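Local coordinates for protein yesU (Bacillus subtilis, PDB 1OQ1) that is of unknown function but has a galectin-like fold, which hints at, without proving, a role in carbohydrate binding, at residues 76-87 with 111-122. Sequence-based numbering, arbitrary orientation.
Sequences GLCMLFFAAAGI and DINALHLSYFRR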
loop_
_atom_site.group_PDB
_atom_site.type_symbol
_atom_site.label_atom_id
_atom_site.label_comp_id
_atom_site.label_asym_id
_atom_site.label_seq_id
_atom_site.Cartn_x
_atom_site.Cartn_y
_atom_site.Cartn_z
ATOM N N GLY A 76 -11.579 -10.426 2.200
ATOM C CA GLY A 76 -10.197 -10.085 1.926
ATOM C C GLY A 76 -9.884 -8.686 2.420
ATOM O O GLY A 76 -10.773 -7.966 2.875
ATOM N N LEU A 77 -8.618 -8.302 2.333
ATOM C CA LEU A 77 -8.187 -6.980 2.770
ATOM C C LEU A 77 -6.984 -6.551 1.942
ATOM O O LEU A 77 -6.169 -7.384 1.537
ATOM C CB LEU A 77 -7.832 -7.014 4.265
ATOM C CG LEU A 77 -7.227 -5.775 4.940
ATOM C CD1 LEU A 77 -7.625 -5.749 6.414
ATOM C CD2 LEU A 77 -5.712 -5.782 4.793
ATOM N N CYS A 78 -6.885 -5.254 1.670
ATOM C CA CYS A 78 -5.768 -4.728 0.905
ATOM C C CYS A 78 -4.993 -3.736 1.762
ATOM O O CYS A 78 -5.543 -3.142 2.692
ATOM C CB CYS A 78 -6.264 -4.066 -0.377
ATOM S SG CYS A 78 -7.009 -5.254 -1.530
HETATM N N MSE A 79 -3.715 -3.558 1.449
HETATM C CA MSE A 79 -2.869 -2.667 2.229
HETATM C C MSE A 79 -1.648 -2.227 1.429
HETATM O O MSE A 79 -1.004 -3.038 0.770
HETATM C CB MSE A 79 -2.417 -3.396 3.502
HETATM C CG MSE A 79 -1.571 -2.578 4.458
HETATM SE SE MSE A 79 -0.848 -3.659 5.907
HETATM C CE MSE A 79 -2.508 -4.249 6.712
ATOM N N LEU A 80 -1.334 -0.939 1.481
ATOM C CA LEU A 80 -0.167 -0.441 0.772
ATOM C C LEU A 80 0.934 -0.113 1.768
ATOM O O LEU A 80 0.692 0.577 2.755
ATOM C CB LEU A 80 -0.496 0.830 -0.019
ATOM C CG LEU A 80 0.639 1.225 -0.972
ATOM C CD1 LEU A 80 0.461 0.478 -2.284
ATOM C CD2 LEU A 80 0.639 2.718 -1.222
ATOM N N PHE A 81 2.129 -0.632 1.514
ATOM C CA PHE A 81 3.290 -0.352 2.349
ATOM C C PHE A 81 4.084 0.718 1.593
ATOM O O PHE A 81 4.169 0.671 0.365
ATOM C CB PHE A 81 4.173 -1.600 2.496
ATOM C CG PHE A 81 3.740 -2.540 3.590
ATOM C CD1 PHE A 81 4.242 -2.400 4.882
ATOM C CD2 PHE A 81 2.833 -3.565 3.330
ATOM C CE1 PHE A 81 3.847 -3.274 5.902
ATOM C CE2 PHE A 81 2.433 -4.440 4.341
ATOM C CZ PHE A 81 2.943 -4.293 5.628
ATOM N N PHE A 82 4.634 1.691 2.312
ATOM C CA PHE A 82 5.468 2.719 1.681
ATOM C C PHE A 82 6.543 3.229 2.649
ATOM O O PHE A 82 6.432 3.032 3.855
ATOM C CB PHE A 82 4.611 3.868 1.100
ATOM C CG PHE A 82 3.650 4.504 2.072
ATOM C CD1 PHE A 82 3.848 5.816 2.499
ATOM C CD2 PHE A 82 2.502 3.834 2.487
ATOM C CE1 PHE A 82 2.916 6.457 3.318
ATOM C CE2 PHE A 82 1.558 4.465 3.309
ATOM C CZ PHE A 82 1.766 5.779 3.722
ATOM N N ALA A 83 7.588 3.864 2.122
ATOM C CA ALA A 83 8.698 4.352 2.952
ATOM C C ALA A 83 9.264 3.176 3.756
ATOM O O ALA A 83 9.647 3.320 4.922
ATOM C CB ALA A 83 8.218 5.461 3.903
ATOM N N ALA A 84 9.325 2.012 3.117
ATOM C CA ALA A 84 9.811 0.799 3.770
ATOM C C ALA A 84 11.313 0.583 3.594
ATOM O O ALA A 84 11.831 0.639 2.478
ATOM C CB ALA A 84 9.043 -0.409 3.242
ATOM N N ALA A 85 11.999 0.340 4.709
ATOM C CA ALA A 85 13.438 0.097 4.697
ATOM C C ALA A 85 13.853 -0.579 6.001
ATOM O O ALA A 85 13.064 -0.670 6.938
ATOM C CB ALA A 85 14.192 1.409 4.527
ATOM N N GLY A 86 15.088 -1.067 6.060
ATOM C CA GLY A 86 15.544 -1.711 7.277
ATOM C C GLY A 86 15.545 -0.715 8.418
ATOM O O GLY A 86 15.629 0.491 8.187
ATOM N N ILE A 87 15.463 -1.205 9.650
ATOM C CA ILE A 87 15.459 -0.321 10.811
ATOM C C ILE A 87 16.736 0.513 10.897
ATOM O O ILE A 87 16.753 1.575 11.525
ATOM C CB ILE A 87 15.272 -1.124 12.118
ATOM C CG1 ILE A 87 13.868 -1.736 12.145
ATOM C CG2 ILE A 87 15.477 -0.222 13.329
ATOM C CD1 ILE A 87 13.571 -2.544 13.389
ATOM N N ASP A 111 12.412 -6.436 11.527
ATOM C CA ASP A 111 13.581 -5.567 11.484
ATOM C C ASP A 111 13.487 -4.491 10.409
ATOM O O ASP A 111 14.501 -4.043 9.874
ATOM C CB ASP A 111 14.872 -6.383 11.302
ATOM C CG ASP A 111 14.884 -7.203 10.026
ATOM O OD1 ASP A 111 13.989 -7.019 9.178
ATOM O OD2 ASP A 111 15.805 -8.036 9.872
ATOM N N ILE A 112 12.264 -4.073 10.093
ATOM C CA ILE A 112 12.068 -3.022 9.098
ATOM C C ILE A 112 11.132 -1.958 9.652
ATOM O O ILE A 112 10.439 -2.187 10.644
ATOM C CB ILE A 112 11.428 -3.554 7.794
ATOM C CG1 ILE A 112 10.010 -4.066 8.076
ATOM C CG2 ILE A 112 12.294 -4.656 7.194
ATOM C CD1 ILE A 112 9.218 -4.412 6.823
ATOM N N ASN A 113 11.136 -0.792 9.010
ATOM C CA ASN A 113 10.247 0.300 9.373
ATOM C C ASN A 113 9.437 0.555 8.119
ATOM O O ASN A 113 9.915 0.305 7.013
ATOM C CB ASN A 113 11.013 1.579 9.710
ATOM C CG ASN A 113 11.657 1.534 11.075
ATOM O OD1 ASN A 113 11.093 0.986 12.022
ATOM N ND2 ASN A 113 12.837 2.132 11.190
ATOM N N ALA A 114 8.217 1.054 8.285
ATOM C CA ALA A 114 7.373 1.346 7.141
ATOM C C ALA A 114 6.026 1.879 7.576
ATOM O O ALA A 114 5.583 1.638 8.697
ATOM C CB ALA A 114 7.166 0.084 6.302
ATOM N N LEU A 115 5.393 2.620 6.679
ATOM C CA LEU A 115 4.057 3.128 6.911
ATOM C C LEU A 115 3.189 2.162 6.108
ATOM O O LEU A 115 3.596 1.706 5.039
ATOM C CB LEU A 115 3.921 4.554 6.364
ATOM C CG LEU A 115 4.608 5.629 7.213
ATOM C CD1 LEU A 115 4.735 6.930 6.436
ATOM C CD2 LEU A 115 3.803 5.832 8.486
ATOM N N HIS A 116 2.025 1.799 6.637
ATOM C CA HIS A 116 1.137 0.901 5.905
ATOM C C HIS A 116 -0.307 1.341 6.063
ATOM O O HIS A 116 -0.793 1.558 7.175
ATOM C CB HIS A 116 1.317 -0.581 6.305
ATOM C CG HIS A 116 1.680 -0.813 7.742
ATOM N ND1 HIS A 116 1.051 -1.769 8.514
ATOM C CD2 HIS A 116 2.664 -0.297 8.513
ATOM C CE1 HIS A 116 1.638 -1.831 9.697
ATOM N NE2 HIS A 116 2.619 -0.949 9.722
ATOM N N LEU A 117 -0.974 1.489 4.927
ATOM C CA LEU A 117 -2.350 1.952 4.895
ATOM C C LEU A 117 -3.271 0.875 4.346
ATOM O O LEU A 117 -3.161 0.481 3.185
ATOM C CB LEU A 117 -2.430 3.214 4.033
ATOM C CG LEU A 117 -3.572 4.208 4.276
ATOM C CD1 LEU A 117 -3.312 5.465 3.464
ATOM C CD2 LEU A 117 -4.903 3.590 3.911
ATOM N N SER A 118 -4.178 0.401 5.190
ATOM C CA SER A 118 -5.115 -0.634 4.781
ATOM C C SER A 118 -6.410 -0.022 4.274
ATOM O O SER A 118 -6.893 0.982 4.804
ATOM C CB SER A 118 -5.407 -1.568 5.956
ATOM O OG SER A 118 -5.810 -0.824 7.091
ATOM N N TYR A 119 -6.954 -0.628 3.225
ATOM C CA TYR A 119 -8.205 -0.178 2.632
ATOM C C TYR A 119 -8.963 -1.420 2.170
ATOM O O TYR A 119 -8.374 -2.484 1.994
ATOM C CB TYR A 119 -7.934 0.797 1.481
ATOM C CG TYR A 119 -7.087 0.250 0.358
ATOM C CD1 TYR A 119 -7.678 -0.296 -0.782
ATOM C CD2 TYR A 119 -5.695 0.323 0.411
ATOM C CE1 TYR A 119 -6.908 -0.748 -1.846
ATOM C CE2 TYR A 119 -4.912 -0.126 -0.649
ATOM C CZ TYR A 119 -5.524 -0.657 -1.775
ATOM O OH TYR A 119 -4.752 -1.071 -2.834
ATOM N N PHE A 120 -10.267 -1.284 1.967
ATOM C CA PHE A 120 -11.104 -2.435 1.635
ATOM C C PHE A 120 -10.805 -3.494 2.699
ATOM O O PHE A 120 -10.414 -4.625 2.394
ATOM C CB PHE A 120 -10.801 -3.009 0.249
ATOM C CG PHE A 120 -11.874 -3.948 -0.254
ATOM C CD1 PHE A 120 -13.060 -3.447 -0.785
ATOM C CD2 PHE A 120 -11.729 -5.325 -0.132
ATOM C CE1 PHE A 120 -14.091 -4.302 -1.186
ATOM C CE2 PHE A 120 -12.754 -6.195 -0.528
ATOM C CZ PHE A 120 -13.938 -5.681 -1.055
ATOM N N ARG A 121 -10.967 -3.106 3.960
ATOM C CA ARG A 121 -10.719 -4.013 5.074
ATOM C C ARG A 121 -11.996 -4.819 5.253
ATOM O O ARG A 121 -12.893 -4.412 5.990
ATOM C CB ARG A 121 -10.415 -3.210 6.339
ATOM C CG ARG A 121 -9.317 -2.177 6.149
ATOM C CD ARG A 121 -9.090 -1.355 7.410
ATOM N NE ARG A 121 -8.586 -2.168 8.514
ATOM C CZ ARG A 121 -9.279 -2.486 9.603
ATOM N NH1 ARG A 121 -10.531 -2.066 9.759
ATOM N NH2 ARG A 121 -8.713 -3.225 10.545
ATOM N N ARG A 122 -12.075 -5.957 4.565
ATOM C CA ARG A 122 -13.271 -6.790 4.611
ATOM C C ARG A 122 -12.969 -8.274 4.851
ATOM O O ARG A 122 -13.704 -9.139 4.381
ATOM C CB ARG A 122 -14.041 -6.647 3.290
ATOM C CG ARG A 122 -14.118 -5.220 2.737
ATOM C CD ARG A 122 -14.958 -4.290 3.613
ATOM N NE ARG A 122 -14.742 -2.891 3.239
ATOM C CZ ARG A 122 -15.321 -2.284 2.209
ATOM N NH1 ARG A 122 -16.178 -2.941 1.435
ATOM N NH2 ARG A 122 -15.018 -1.020 1.933
HETATM O O HOH W 1 13.970 2.691 8.336
HETATM O O HOH W 2 14.795 4.131 10.326
#
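The Phe81 ring carries His116 CB over one face and Ala114 CB at its edge, on neighbouring antiparallel strands 76-86 and 112-122 of a galectin-like beta sandwich. The His116 ring lies near parallel to it (planes at 11°) but slid away, centroids 5.0 Å apart, with Phe81 CE1 over one imidazole face. At the imidazole edge Met79, a selenomethionine, makes a contact of the Met-aromatic kind, SE 3.7 Å from His116 ND1. ND1 hydrogen-bonds Tyr104 OH and NE2 hydrogen-bonds Ser138 OG, which together would fix the ring's rotation; an acetic acid molecule, probably from the crystallisation liquor, lies about 4 Å from the Met79 side chain and may mark a pocket.

On the opposite face of the sheet, Phe82 and Tyr119 each set CG between backbone N and carbonyl carbon (chi1 54° for Phe82), swinging their rings across the partner strand. Leu115 CB then sits over the Phe82 ring, 3.7 Å from its centroid, and Cys78 CB covers a Tyr119 face. Phe82, Leu80 and Leu117 reach Leu165 of the other sheet.

A beta bulge at Ala83-Ala84 shifts the register by one residue. Pairing resumes beyond it, where Asn113 N gives a nearly straight hydrogen bond (171°) to Ala85 O at 2.8 Å.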